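Local coordinates for protein multicopper oxidase type 1 (Nitrosomonas europaea, PDB 3G5W) that probably acts as a laccase-like, two-domain copper oxidase, binding copper at a mononuclear site and at copper-oxygen clusters, at residues D72-P75 against H76-Q79. Numbering follows the deposited sequence.
Sequences DGVP and HATQ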
ATOM      1  N   ASP A  72      -1.911  10.289 -26.478  1.00 20.33           N
ATOM      2  CA  ASP A  72      -1.835   9.681 -25.145  1.00 20.02           C
ATOM      3  C   ASP A  72      -0.608   8.764 -24.943  1.00 20.10           C
ATOM      4  O   ASP A  72      -0.244   8.432 -23.807  1.00 20.08           O
ATOM      5  CB  ASP A  72      -3.133   8.924 -24.840  1.00 19.82           C
ATOM      6  CG  ASP A  72      -3.281   8.584 -23.371  1.00 19.66           C
ATOM      7  OD1 ASP A  72      -2.998   9.451 -22.505  1.00 16.94           O
ATOM      8  OD2 ASP A  72      -3.683   7.438 -23.082  1.00 21.46           O
ATOM      9  N   GLY A  73       0.008   8.333 -26.041  1.00 19.62           N
ATOM     10  CA  GLY A  73       1.286   7.629 -25.978  1.00 19.53           C
ATOM     11  C   GLY A  73       1.269   6.171 -25.552  1.00 19.90           C
ATOM     12  O   GLY A  73       2.199   5.703 -24.895  1.00 19.89           O
ATOM     13  N   VAL A  74       0.222   5.447 -25.929  1.00 19.72           N
ATOM     14  CA  VAL A  74       0.133   4.029 -25.612  1.00 19.83           C
ATOM     15  C   VAL A  74       0.285   3.221 -26.890  1.00 20.06           C
ATOM     16  O   VAL A  74      -0.547   3.328 -27.794  1.00 19.94           O
ATOM     17  CB  VAL A  74      -1.203   3.670 -24.928  1.00 19.42           C
ATOM     18  CG1 VAL A  74      -1.187   2.217 -24.466  1.00 19.88           C
ATOM     19  CG2 VAL A  74      -1.465   4.597 -23.756  1.00 20.04           C
ATOM     20  N   PRO A  75       1.340   2.391 -26.961  1.00 20.48           N
ATOM     21  CA  PRO A  75       1.538   1.593 -28.159  1.00 21.06           C
ATOM     22  C   PRO A  75       0.431   0.556 -28.251  1.00 21.70           C
ATOM     23  O   PRO A  75      -0.003   0.035 -27.226  1.00 21.74           O
ATOM     24  CB  PRO A  75       2.896   0.923 -27.918  1.00 20.74           C
ATOM     25  CG  PRO A  75       3.052   0.889 -26.441  1.00 20.66           C
ATOM     26  CD  PRO A  75       2.359   2.117 -25.929  1.00 20.42           C
ATOM     27  N   HIS A  76      -0.030   0.281 -29.469  1.00 22.70           N
ATOM     28  CA  HIS A  76      -1.089  -0.709 -29.724  1.00 23.52           C
ATOM     29  C   HIS A  76      -2.466  -0.297 -29.176  1.00 23.41           C
ATOM     30  O   HIS A  76      -3.374  -1.129 -29.079  1.00 23.31           O
ATOM     31  CB  HIS A  76      -0.704  -2.119 -29.229  1.00 24.45           C
ATOM     32  CG  HIS A  76       0.750  -2.447 -29.394  1.00 26.97           C
ATOM     33  ND1 HIS A  76       1.354  -2.574 -30.628  1.00 28.98           N
ATOM     34  CD2 HIS A  76       1.723  -2.668 -28.476  1.00 29.51           C
ATOM     35  CE1 HIS A  76       2.634  -2.856 -30.465  1.00 30.04           C
ATOM     36  NE2 HIS A  76       2.885  -2.921 -29.169  1.00 30.15           N
ATOM     37  N   ALA A  77      -2.607   0.984 -28.822  1.00 22.96           N
ATOM     38  CA  ALA A  77      -3.889   1.550 -28.389  1.00 22.43           C
ATOM     39  C   ALA A  77      -4.165   2.949 -28.959  1.00 21.98           C
ATOM     40  O   ALA A  77      -5.290   3.245 -29.373  1.00 22.07           O
ATOM     41  CB  ALA A  77      -3.981   1.574 -26.866  1.00 22.55           C
ATOM     42  N   THR A  78      -3.153   3.817 -28.959  1.00 21.63           N
ATOM     43  CA  THR A  78      -3.338   5.190 -29.438  1.00 21.11           C
ATOM     44  C   THR A  78      -2.351   5.565 -30.546  1.00 21.38           C
ATOM     45  O   THR A  78      -2.495   6.619 -31.171  1.00 21.12           O
ATOM     46  CB  THR A  78      -3.236   6.250 -28.297  1.00 21.12           C
ATOM     47  OG1 THR A  78      -1.865   6.431 -27.928  1.00 20.41           O
ATOM     48  CG2 THR A  78      -4.059   5.846 -27.077  1.00 20.76           C
ATOM     49  N   GLN A  79      -1.351   4.711 -30.762  1.00 21.02           N
ATOM     50  CA  GLN A  79      -0.358   4.900 -31.817  1.00 21.55           C
ATOM     51  C   GLN A  79       0.402   3.608 -32.075  1.00 21.90           C
ATOM     52  O   GLN A  79       0.357   2.680 -31.265  1.00 21.90           O
ATOM     53  CB  GLN A  79       0.654   5.988 -31.432  1.00 21.53           C
ATOM     54  CG  GLN A  79       1.577   5.596 -30.271  1.00 21.03           C
ATOM     55  CD  GLN A  79       2.653   6.618 -30.011  1.00 21.46           C
ATOM     56  OE1 GLN A  79       3.699   6.631 -30.669  1.00 22.29           O
ATOM     57  NE2 GLN A  79       2.416   7.475 -29.035  1.00 20.06           N
TER
HETATM   58  O   HOH W   1      -0.246   8.319 -28.875  1.00 22.21           O
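V74 and T78 close a tight turn from both ends. The backbone N of V74 donates to T78 OG1 at 3.1 Å and nearly straight (163°), while T78 N returns a bond to V74 O at 2.9 Å, lying in the carbonyl plane. A77 N reaches V74 O from above the carbonyl plane, at 3.3 Å, and Q79 N adds a weak bond, so one carbonyl gathers three successive N-H groups and curls the chain around itself. T78 OG1 sits between its own backbone N and carbonyl carbon (chi1 76°), which turns the hydroxyl to V74 N and leaves CG2 to pack against D72 CB. A water bridges T78 OG1, at 2.7 Å, to G73 N. A valine in place of T78 has no hydroxyl, and would probably leave V74 N without its acceptor and the water without one of its two supports. V74 CG1 also packs on A77 CB at 3.7 Å. Across the bend the chain pairs once more, with H76 N bonded to Q79 O and P75 CA making a CH...O contact to that oxygen. The apex is looser: the exposed H76 ring rests one face on P75 CB, a CH-pi contact 4.1 Å from the ring centroid. The turn belongs to the long loop joining strand 59-61 to strand 87-93, beside the copper sites: D72 O accepts from H59, which lines the bound copper-oxygen clusters, and P75 packs on T57 and V106. A second subunit covers it, with D72 OD2 bonded to H205 of that subunit, V74 and A77 lying against M249, and T78 against L247, of its strand 247-252.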